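Local structure of acyl-coa oxidase (Arabidopsis thaliana, 1W07) at residues B[86-89]-B[90-93]; B[69-72]-B[73-77]; B[47-50]-B[51-54]; B[281-284]-B[285-289]; B[34-37]-B[38-42]. The protein catalyses the FAD-dependent desaturation of long- and medium-chain acyl-CoAs to 2-trans-enoyl-CoAs in peroxisomes, passing the electrons to oxygen to give hydrogen peroxide. The protein carries 1 engineered substitution. All coordinates share one frame; numbering follows the deposited sequence.

Interactions 1, 2, 3 and 5 belong to the N-terminal part of the chain. Interactions 1 and 3 each touch the other three, L89 packing on I76 and V42 and F48 on I93, H71 and V42; 2 and 5 come near without touching. Interaction 4 stands apart on helix 278-309, beside the probable catalytic base E424. Interactions 1 and 4 bury half of their touching residues and lie nearest the chain centre; 5 has the exposed arginines R37 and R40, and 2 borders the second subunit. The helical contacts share i to i+4 bonding but differ in side chains: arginine-histidine stack in 1, histidine under an arginine chain in 2, threonine hydroxyl in 4, acid near arginine in 5. Interaction 3 is a turn, bridged by water.

Interaction 1: B[86-89]-B[90-93]; sequences AGRL and RHFI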
# COMPACT_ATOMS: atom_id res chain seq x y z
N ALA B 86 -27.54 -17.87 -1.48
CA ALA B 86 -27.60 -16.56 -2.12
C ALA B 86 -26.41 -15.70 -1.67
O ALA B 86 -25.80 -14.99 -2.48
CB ALA B 86 -28.92 -15.87 -1.78
N GLY B 87 -26.09 -15.76 -0.38
CA GLY B 87 -24.96 -15.01 0.15
C GLY B 87 -23.67 -15.48 -0.49
O GLY B 87 -22.83 -14.67 -0.90
N ARG B 88 -23.49 -16.80 -0.60
CA ARG B 88 -22.29 -17.33 -1.22
C ARG B 88 -22.21 -16.96 -2.70
O ARG B 88 -21.13 -16.80 -3.25
CB ARG B 88 -22.22 -18.85 -1.07
CG ARG B 88 -21.94 -19.34 0.34
CD ARG B 88 -20.68 -18.70 0.93
NE ARG B 88 -20.96 -17.38 1.50
CZ ARG B 88 -20.03 -16.54 1.94
NH1 ARG B 88 -18.74 -16.86 1.87
NH2 ARG B 88 -20.38 -15.37 2.46
N LEU B 89 -23.37 -16.82 -3.33
CA LEU B 89 -23.44 -16.46 -4.74
C LEU B 89 -22.87 -15.05 -4.91
O LEU B 89 -21.97 -14.82 -5.74
CB LEU B 89 -24.88 -16.48 -5.22
CG LEU B 89 -25.10 -16.22 -6.71
CD1 LEU B 89 -24.76 -17.46 -7.51
CD2 LEU B 89 -26.54 -15.85 -6.92
N ARG B 90 -23.39 -14.11 -4.14
CA ARG B 90 -22.92 -12.73 -4.23
C ARG B 90 -21.44 -12.66 -3.87
O ARG B 90 -20.68 -11.88 -4.46
CB ARG B 90 -23.72 -11.83 -3.29
CG ARG B 90 -25.17 -11.60 -3.70
CD ARG B 90 -25.78 -10.48 -2.88
NE ARG B 90 -25.95 -10.85 -1.48
CZ ARG B 90 -26.98 -11.56 -1.02
NH1 ARG B 90 -27.93 -11.97 -1.85
NH2 ARG B 90 -27.04 -11.88 0.27
N HIS B 91 -21.03 -13.47 -2.90
CA HIS B 91 -19.64 -13.52 -2.46
C HIS B 91 -18.71 -13.87 -3.62
O HIS B 91 -17.70 -13.20 -3.84
CB HIS B 91 -19.49 -14.54 -1.34
CG HIS B 91 -18.07 -14.83 -0.97
ND1 HIS B 91 -17.27 -13.93 -0.30
CD2 HIS B 91 -17.30 -15.93 -1.19
CE1 HIS B 91 -16.07 -14.45 -0.12
NE2 HIS B 91 -16.06 -15.66 -0.65
N PHE B 92 -19.04 -14.93 -4.37
CA PHE B 92 -18.18 -15.30 -5.47
C PHE B 92 -18.30 -14.43 -6.73
O PHE B 92 -17.36 -14.36 -7.52
CB PHE B 92 -18.34 -16.79 -5.79
CG PHE B 92 -17.81 -17.68 -4.69
CD1 PHE B 92 -18.68 -18.39 -3.87
CD2 PHE B 92 -16.44 -17.79 -4.47
CE1 PHE B 92 -18.20 -19.19 -2.84
CE2 PHE B 92 -15.95 -18.59 -3.44
CZ PHE B 92 -16.82 -19.29 -2.63
N ILE B 93 -19.42 -13.75 -6.90
CA ILE B 93 -19.58 -12.84 -8.04
C ILE B 93 -18.47 -11.78 -7.87
O ILE B 93 -17.97 -11.21 -8.85
CB ILE B 93 -20.99 -12.18 -8.03
CG1 ILE B 93 -22.04 -13.23 -8.42
CG2 ILE B 93 -21.03 -10.98 -8.98
CD1 ILE B 93 -23.48 -12.71 -8.37
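R88 and H91 stack flat on each other in the closing turns of helix 83-93, an alpha-helix of the N-terminal helical region of the acyl-CoA oxidase fold. Their guanidinium and imidazole planes lie 14° apart, with centres separated by 4.3 Å. The overlap is offset: R88 NH1 rides over the rim of one imidazole face, 3.5 Å from H91 CD2, and H91 CB faces the centre of the guanidinium. Bends at chi2 (-53°) and chi3 (83°) turn the R88 chain forward, so that its guanidinium meets H91. The imidazole also meets the ring of Y613.

Hydrogen bonding is that of the backbone. R90 N binds A86 O, H91 N binds G87 O at 2.9 Å, F92 N binds R88 O, and I93 N binds L89 O from within the carbonyl plane. One face of the R90 guanidinium lies over A86 O and the CA of G87, and the R90 side chain packs on V99 and W103 of helix 98-113.

Apolar contact joins L89 CG to I93 CD1 at 4.2 Å, on the buried side where L89 reaches V42 and I76 of the two neighbouring helices. F92, also buried, packs on S35 and A39, and its CD1 approaches R88 O obliquely at 3.0 Å.

Interaction 2: B[69-72]-B[73-77]; sequences CAHA and FKRII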
# COMPACT_ATOMS: atom_id res chain seq x y z
N CYS B 69 -26.12 -8.09 -11.11
CA CYS B 69 -27.01 -8.17 -9.96
C CYS B 69 -28.38 -8.71 -10.37
O CYS B 69 -28.98 -9.51 -9.65
CB CYS B 69 -27.16 -6.80 -9.29
SG CYS B 69 -25.67 -6.21 -8.43
N ALA B 70 -28.87 -8.28 -11.52
CA ALA B 70 -30.17 -8.72 -12.02
C ALA B 70 -30.11 -10.21 -12.35
O ALA B 70 -31.04 -10.96 -12.08
CB ALA B 70 -30.55 -7.92 -13.26
N HIS B 71 -29.00 -10.62 -12.94
CA HIS B 71 -28.82 -12.02 -13.30
C HIS B 71 -28.79 -12.85 -12.02
O HIS B 71 -29.30 -13.97 -11.99
CB HIS B 71 -27.53 -12.19 -14.10
CG HIS B 71 -27.33 -13.57 -14.63
ND1 HIS B 71 -28.12 -14.13 -15.61
CD2 HIS B 71 -26.44 -14.53 -14.28
CE1 HIS B 71 -27.72 -15.36 -15.85
NE2 HIS B 71 -26.70 -15.63 -15.06
N ALA B 72 -28.20 -12.29 -10.97
CA ALA B 72 -28.11 -12.96 -9.67
C ALA B 72 -29.50 -13.22 -9.12
O ALA B 72 -29.80 -14.31 -8.66
CB ALA B 72 -27.32 -12.11 -8.69
N PHE B 73 -30.35 -12.19 -9.16
CA PHE B 73 -31.72 -12.31 -8.68
C PHE B 73 -32.40 -13.45 -9.44
O PHE B 73 -33.06 -14.29 -8.83
CB PHE B 73 -32.49 -11.01 -8.93
CG PHE B 73 -31.92 -9.81 -8.22
CD1 PHE B 73 -32.06 -8.54 -8.77
CD2 PHE B 73 -31.25 -9.95 -7.01
CE1 PHE B 73 -31.53 -7.42 -8.12
CE2 PHE B 73 -30.72 -8.83 -6.35
CZ PHE B 73 -30.86 -7.57 -6.91
N LYS B 74 -32.23 -13.46 -10.76
CA LYS B 74 -32.81 -14.49 -11.61
C LYS B 74 -32.34 -15.88 -11.23
O LYS B 74 -33.15 -16.80 -11.09
CB LYS B 74 -32.45 -14.22 -13.07
CG LYS B 74 -33.20 -13.06 -13.69
CD LYS B 74 -34.55 -13.49 -14.25
CE LYS B 74 -34.37 -14.36 -15.49
NZ LYS B 74 -35.67 -14.74 -16.12
N ARG B 75 -31.03 -16.04 -11.06
CA ARG B 75 -30.47 -17.34 -10.71
C ARG B 75 -30.95 -17.84 -9.37
O ARG B 75 -31.21 -19.03 -9.20
CB ARG B 75 -28.93 -17.28 -10.73
CG ARG B 75 -28.35 -16.86 -12.07
CD ARG B 75 -28.83 -17.77 -13.19
NE ARG B 75 -28.25 -19.11 -13.07
CZ ARG B 75 -28.85 -20.22 -13.49
NH1 ARG B 75 -30.05 -20.16 -14.05
NH2 ARG B 75 -28.25 -21.39 -13.33
N ILE B 76 -31.07 -16.94 -8.40
CA ILE B 76 -31.53 -17.35 -7.07
C ILE B 76 -32.95 -17.90 -7.14
O ILE B 76 -33.30 -18.85 -6.42
CB ILE B 76 -31.50 -16.17 -6.09
CG1 ILE B 76 -30.05 -15.70 -5.88
CG2 ILE B 76 -32.11 -16.58 -4.76
CD1 ILE B 76 -29.92 -14.44 -5.05
N ILE B 77 -33.77 -17.31 -8.00
CA ILE B 77 -35.15 -17.73 -8.17
C ILE B 77 -35.26 -19.02 -8.99
O ILE B 77 -35.99 -19.94 -8.62
CB ILE B 77 -35.98 -16.64 -8.88
CG1 ILE B 77 -36.01 -15.37 -8.03
CG2 ILE B 77 -37.39 -17.13 -9.14
CD1 ILE B 77 -36.64 -14.18 -8.72
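H71 and R75 run side by side, one turn apart, with the aliphatic part of the arginine laid over one face of the imidazole. R75 CG is 3.9 Å from the ring centroid and 25° off the ring normal, a CH-pi contact displaced toward the rim, and R75 CD comes within 3.6 Å of H71 NE2. H71 swings its CG away from the backbone N (chi1 -175°), which carries the ring along the helix toward the next turn. In R75, chi1 sets CG over the ring, the bend at chi2 brings CD beside NE2, and chi3 directs the guanidinium. The polar ends look elsewhere: H71 NE2 is hydrogen-bonded to D45 OD2, and R75 NH1 forms a salt bridge with E78.

All this lies along helix 58-78, in the N-terminal helical region of the acyl-CoA oxidase, which here faces the second subunit: A70 packs on Y650 and F73 on V654 of that subunit. The i to i+4 bonds run from F73 N, K74 N, R75 N and I76 N back to the carbonyls of C69 to A72. F73 is turned the other way, with CG beside its own backbone N (chi1 -61°), and this spreads the ring under C69 O, which stands 3.2 Å above its centre. Farther out F73 CZ meets C69 CB at 4.5 Å. Only CB and CG of K74 stay by the backbone, K74 CG 3.4 Å from A70 O; the chain then leads off, and NZ makes a long, weak ion pair with E78 OE1. I76 CG1 lies 3.1 Å from A72 O, while its side chain packs on A86 and L89 of helix 83-93.

Interaction 3: B[47-50]-B[51-54]; sequences VFEK and SNRA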
# COMPACT_ATOMS: atom_id res chain seq x y z
N VAL B 47 -21.97 -14.54 -17.63
CA VAL B 47 -22.41 -13.24 -17.14
C VAL B 47 -21.53 -12.75 -15.99
O VAL B 47 -21.39 -11.55 -15.77
CB VAL B 47 -23.91 -13.28 -16.67
CG1 VAL B 47 -24.34 -11.91 -16.16
CG2 VAL B 47 -24.81 -13.74 -17.82
N PHE B 48 -20.91 -13.69 -15.26
CA PHE B 48 -20.08 -13.33 -14.11
C PHE B 48 -18.59 -13.18 -14.38
O PHE B 48 -17.77 -13.24 -13.47
CB PHE B 48 -20.32 -14.33 -12.98
CG PHE B 48 -21.73 -14.33 -12.44
CD1 PHE B 48 -22.31 -15.50 -11.95
CD2 PHE B 48 -22.48 -13.15 -12.40
CE1 PHE B 48 -23.61 -15.50 -11.44
CE2 PHE B 48 -23.79 -13.14 -11.88
CZ PHE B 48 -24.35 -14.32 -11.40
N GLU B 49 -18.25 -12.99 -15.65
CA GLU B 49 -16.87 -12.79 -16.05
C GLU B 49 -16.40 -11.49 -15.41
O GLU B 49 -17.16 -10.52 -15.35
CB GLU B 49 -16.78 -12.68 -17.57
CG GLU B 49 -15.42 -12.22 -18.07
CD GLU B 49 -15.40 -11.97 -19.57
OE1 GLU B 49 -16.38 -11.38 -20.09
OE2 GLU B 49 -14.39 -12.33 -20.22
N LYS B 50 -15.15 -11.45 -14.94
CA LYS B 50 -14.63 -10.23 -14.34
C LYS B 50 -13.15 -9.97 -14.61
O LYS B 50 -12.58 -9.05 -14.04
CB LYS B 50 -14.86 -10.22 -12.83
CG LYS B 50 -13.86 -11.04 -12.03
CD LYS B 50 -14.49 -12.29 -11.44
CE LYS B 50 -14.41 -12.30 -9.90
NZ LYS B 50 -13.06 -12.42 -9.22
N SER B 51 -12.52 -10.77 -15.47
CA SER B 51 -11.10 -10.58 -15.78
C SER B 51 -10.91 -9.44 -16.78
O SER B 51 -9.79 -9.01 -17.03
CB SER B 51 -10.50 -11.87 -16.35
OG SER B 51 -11.09 -12.22 -17.59
N ASN B 52 -12.02 -8.95 -17.33
CA ASN B 52 -12.00 -7.86 -18.31
C ASN B 52 -12.46 -6.55 -17.66
O ASN B 52 -12.59 -5.51 -18.32
CB ASN B 52 -12.93 -8.20 -19.49
CG ASN B 52 -14.41 -8.10 -19.11
OD1 ASN B 52 -14.81 -8.51 -18.02
ND2 ASN B 52 -15.22 -7.58 -20.03
N ARG B 53 -12.69 -6.63 -16.36
CA ARG B 53 -13.18 -5.51 -15.57
C ARG B 53 -12.37 -4.22 -15.73
O ARG B 53 -12.94 -3.13 -15.78
CB ARG B 53 -13.25 -5.94 -14.11
CG ARG B 53 -14.00 -5.00 -13.20
CD ARG B 53 -13.88 -5.49 -11.77
NE ARG B 53 -14.79 -6.57 -11.45
CZ ARG B 53 -14.67 -7.35 -10.38
NH1 ARG B 53 -13.66 -7.18 -9.54
NH2 ARG B 53 -15.58 -8.29 -10.13
N ALA B 54 -11.05 -4.35 -15.83
CA ALA B 54 -10.17 -3.19 -15.99
C ALA B 54 -10.21 -2.60 -17.40
O ALA B 54 -9.64 -1.54 -17.63
CB ALA B 54 -8.74 -3.56 -15.62
O HOH W 1 -16.64 -7.77 -16.12
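The carboxylate of E49 and the amide of N52 lie stacked, their planes 21° apart, although the two side chains cross at about a right angle; E49 OE1 is 3.9 Å from N52 CG. The second flat group, the guanidinium of R53, has the aliphatic start of K50 over one face: R53 NH2 is 3.4 Å from K50 CB, and K50 CG lies over the same group, toward its rim. A type I beta turn from K50 to R53, in the connection between helices 29-43 and 58-78, brings R53 back beside K50; E49, just before the turn, meets N52 inside it. The closing bond of the turn, R53 N to K50 O at 3.4 Å, is weak.

K50 and R53 point the same way, side by side. K50 is bent at chi2, chi3 and chi4, curling its chain so that K50 NZ ends 4.9 Å from R53 NH2. K50 NZ makes a salt bridge to D94, R53 NH2 bonds D94 O and Q95 OE1, and R53 NH1 pairs with E412. The like charges are thus probably offset by their surroundings, and the turn is tied to D94 and Q95, just past the end of helix 83-93, and to helix 410-417.

On the E49 and N52 side a water spans the gap, donating to both E49 O and N52 OD1. E49 O also accepts from K68 NZ of helix 58-78. The water sits 2.9 Å from E49 O and 2.7 Å from N52 OD1.

Interaction 4: B[281-284]-B[285-289]; sequences MVYV and RQTIV
T287 OG1 donates a hydrogen bond to V284 O, the carbonyl three residues back (i to i-3), which also accepts from I288 N at 3.1 Å; both donors come from the same face of the carbonyl plane. The modelled OG1 to V284 O distance of 2.5 Å is unusually short, and its exact length is doubtful. The hydroxyl gets there because OG1 is set between the backbone N and the carbonyl carbon (chi1 69°). Regular bonds from R285 N to M281 O and from T287 N to Y283 O flank it. Q286 N, in contrast, divides itself weakly between V282 O and Y283 O, consistent with a slight local irregularity in helix 278-309, part of the C-alpha1 region of the enzyme.

The same threonine torsion places CG2 over the centre of the Y283 ring, 4.2 Å from the centroid and 9° off the normal, a CH-pi contact. On the other side of the helix R285 stretches out straight from CG to NE, and the methyl of M281 leans obliquely against its guanidinium, with M281 CE 3.5 Å from R285 NH2. V284 CG1 and I288 CD1 add apolar contact at 4.4 Å. M281, V284 and I288 all touch E424, the probable proton acceptor, and the M281 side chain has its nearest atom about 3 Å from a bound platinum ion.

R285 NE is buried without a hydrogen-bonding partner and has just a long, weak ion pair with E424 OE1. Packed against the M281 methyl and against H374 and A378, the arginine may still make its positive charge felt at E424 across that distance.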
# COMPACT_ATOMS: atom_id res chain seq x y z
N MET B 281 -23.88 -3.84 15.30
CA MET B 281 -22.50 -3.41 15.04
C MET B 281 -21.51 -4.50 15.38
O MET B 281 -20.47 -4.62 14.73
CB MET B 281 -22.15 -2.13 15.82
CG MET B 281 -22.43 -0.85 15.05
SD MET B 281 -21.80 0.62 15.90
CE MET B 281 -20.28 0.96 14.93
N VAL B 282 -21.82 -5.29 16.40
CA VAL B 282 -20.93 -6.39 16.78
C VAL B 282 -20.95 -7.41 15.64
O VAL B 282 -20.00 -8.17 15.43
CB VAL B 282 -21.41 -7.07 18.07
CG1 VAL B 282 -20.51 -8.25 18.42
CG2 VAL B 282 -21.42 -6.05 19.21
N TYR B 283 -22.06 -7.40 14.90
CA TYR B 283 -22.23 -8.31 13.77
C TYR B 283 -21.47 -7.78 12.56
O TYR B 283 -20.67 -8.49 11.97
CB TYR B 283 -23.71 -8.44 13.43
CG TYR B 283 -24.00 -9.45 12.34
CD1 TYR B 283 -23.71 -10.80 12.53
CD2 TYR B 283 -24.57 -9.05 11.14
CE1 TYR B 283 -24.01 -11.74 11.54
CE2 TYR B 283 -24.87 -9.97 10.14
CZ TYR B 283 -24.59 -11.31 10.35
OH TYR B 283 -24.89 -12.23 9.37
N VAL B 284 -21.73 -6.53 12.21
CA VAL B 284 -21.07 -5.91 11.07
C VAL B 284 -19.55 -5.97 11.22
O VAL B 284 -18.83 -6.25 10.26
CB VAL B 284 -21.50 -4.44 10.91
CG1 VAL B 284 -20.86 -3.85 9.67
CG2 VAL B 284 -23.02 -4.35 10.83
N ARG B 285 -19.07 -5.73 12.43
CA ARG B 285 -17.64 -5.76 12.71
C ARG B 285 -17.11 -7.18 12.66
O ARG B 285 -15.94 -7.42 12.34
CB ARG B 285 -17.37 -5.13 14.07
CG ARG B 285 -17.65 -3.65 14.11
CD ARG B 285 -17.40 -3.10 15.50
NE ARG B 285 -17.42 -1.64 15.52
CZ ARG B 285 -17.24 -0.93 16.63
NH1 ARG B 285 -17.04 -1.54 17.79
NH2 ARG B 285 -17.24 0.39 16.57
N GLN B 286 -17.98 -8.13 12.97
CA GLN B 286 -17.62 -9.54 12.95
C GLN B 286 -17.45 -9.98 11.50
O GLN B 286 -16.54 -10.74 11.17
CB GLN B 286 -18.71 -10.38 13.64
CG GLN B 286 -18.41 -11.87 13.77
CD GLN B 286 -18.53 -12.62 12.46
OE1 GLN B 286 -19.47 -12.40 11.69
NE2 GLN B 286 -17.59 -13.52 12.20
N THR B 287 -18.33 -9.47 10.63
CA THR B 287 -18.28 -9.80 9.21
C THR B 287 -17.01 -9.20 8.61
O THR B 287 -16.38 -9.81 7.75
CB THR B 287 -19.52 -9.27 8.45
OG1 THR B 287 -19.48 -7.84 8.39
CG2 THR B 287 -20.80 -9.70 9.15
N ILE B 288 -16.62 -8.01 9.08
CA ILE B 288 -15.41 -7.35 8.60
C ILE B 288 -14.18 -8.19 8.96
O ILE B 288 -13.30 -8.44 8.13
CB ILE B 288 -15.30 -5.92 9.21
CG1 ILE B 288 -16.41 -5.03 8.66
CG2 ILE B 288 -13.94 -5.30 8.90
CD1 ILE B 288 -16.50 -3.69 9.34
N VAL B 289 -14.11 -8.64 10.20
CA VAL B 289 -12.98 -9.46 10.63
C VAL B 289 -12.95 -10.73 9.77
O VAL B 289 -11.90 -11.14 9.28
CB VAL B 289 -13.10 -9.85 12.11
CG1 VAL B 289 -11.94 -10.72 12.50
CG2 VAL B 289 -13.14 -8.60 12.98

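Interaction 5: B[34-37]-B[38-42]; sequences VSDR and IARLV
V34 to R37 pass their carbonyl oxygens in order to the amides of I38 to L41, a regular run of i to i+4 bonds in which I38 N approaches V34 O almost straight (N-H...O 171°). D36 and R40 carry the polar side of this stretch of helix, their carboxylate and guanidinium planes 20° apart. D36 OD1 lies 4.2 Å from R40 NE but well out of the guanidinium plane, so charge alone links them and no N-H points at the oxygen. Closer is R40 CD, 3.7 Å from D36 OD1 and 3.1 Å from D36 O; the bend at chi2 brings CD beside the acid, and chi3 turns NE. D36 OD2 is hydrogen-bonded to N608.

The run belongs to helix 29-43 of the N-terminal helical region, packed against helix 83-93: S35 and A39 touch F92, and V42 touches L89. On this buried side V34 CG1 meets I38 CG1 at 4.3 Å. At the border with the exposed side I38 CD1 reaches the R37 guanidinium obliquely, and R37 forms a salt bridge with E85. I38 CG1 lies beside its own backbone N (chi1 -58°), close to V34 O at 3.1 Å. A39 CB is 3.0 Å from S35 O.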
# COMPACT_ATOMS: atom_id res chain seq x y z
N VAL B 34 -21.35 -26.22 0.45
CA VAL B 34 -22.19 -25.19 -0.13
C VAL B 34 -21.34 -24.15 -0.87
O VAL B 34 -21.71 -23.68 -1.94
CB VAL B 34 -23.03 -24.48 0.97
CG1 VAL B 34 -23.89 -23.42 0.34
CG2 VAL B 34 -23.90 -25.50 1.68
N SER B 35 -20.20 -23.80 -0.29
CA SER B 35 -19.34 -22.81 -0.91
C SER B 35 -18.70 -23.36 -2.19
O SER B 35 -18.60 -22.66 -3.20
CB SER B 35 -18.26 -22.38 0.07
OG SER B 35 -17.47 -21.36 -0.48
N ASP B 36 -18.27 -24.61 -2.14
CA ASP B 36 -17.63 -25.22 -3.29
C ASP B 36 -18.60 -25.28 -4.46
O ASP B 36 -18.23 -24.99 -5.60
CB ASP B 36 -17.12 -26.62 -2.91
CG ASP B 36 -16.47 -27.33 -4.07
OD1 ASP B 36 -17.07 -28.31 -4.57
OD2 ASP B 36 -15.36 -26.93 -4.49
N ARG B 37 -19.85 -25.64 -4.18
CA ARG B 37 -20.89 -25.76 -5.20
C ARG B 37 -21.21 -24.40 -5.84
O ARG B 37 -21.20 -24.26 -7.06
CB ARG B 37 -22.16 -26.33 -4.58
CG ARG B 37 -23.24 -26.70 -5.59
CD ARG B 37 -24.60 -26.69 -4.92
NE ARG B 37 -24.57 -27.39 -3.63
CZ ARG B 37 -25.15 -26.92 -2.53
NH1 ARG B 37 -25.79 -25.76 -2.56
NH2 ARG B 37 -25.08 -27.61 -1.40
N ILE B 38 -21.51 -23.42 -5.00
CA ILE B 38 -21.85 -22.09 -5.50
C ILE B 38 -20.67 -21.46 -6.23
O ILE B 38 -20.85 -20.77 -7.23
CB ILE B 38 -22.30 -21.17 -4.36
CG1 ILE B 38 -23.50 -21.79 -3.63
CG2 ILE B 38 -22.69 -19.81 -4.92
CD1 ILE B 38 -24.72 -22.01 -4.52
N ALA B 39 -19.46 -21.71 -5.73
CA ALA B 39 -18.26 -21.16 -6.34
C ALA B 39 -18.16 -21.62 -7.79
O ALA B 39 -17.91 -20.81 -8.69
CB ALA B 39 -17.01 -21.59 -5.56
N ARG B 40 -18.36 -22.92 -8.02
CA ARG B 40 -18.29 -23.47 -9.37
C ARG B 40 -19.42 -22.94 -10.24
O ARG B 40 -19.24 -22.69 -11.43
CB ARG B 40 -18.32 -25.00 -9.32
CG ARG B 40 -17.03 -25.62 -8.80
CD ARG B 40 -17.29 -26.82 -7.92
NE ARG B 40 -17.90 -27.94 -8.64
CZ ARG B 40 -17.23 -28.77 -9.42
NH1 ARG B 40 -15.91 -28.63 -9.57
NH2 ARG B 40 -17.86 -29.76 -10.04
N LEU B 41 -20.58 -22.74 -9.62
CA LEU B 41 -21.75 -22.23 -10.33
C LEU B 41 -21.48 -20.82 -10.88
O LEU B 41 -21.90 -20.49 -11.99
CB LEU B 41 -22.94 -22.18 -9.38
CG LEU B 41 -24.25 -21.68 -9.99
CD1 LEU B 41 -24.74 -22.69 -11.03
CD2 LEU B 41 -25.28 -21.49 -8.90
N VAL B 42 -20.79 -19.99 -10.10
CA VAL B 42 -20.49 -18.63 -10.54
C VAL B 42 -19.41 -18.63 -11.61
O VAL B 42 -19.54 -17.94 -12.62
CB VAL B 42 -20.04 -17.74 -9.35
CG1 VAL B 42 -19.57 -16.37 -9.86
CG2 VAL B 42 -21.20 -17.54 -8.39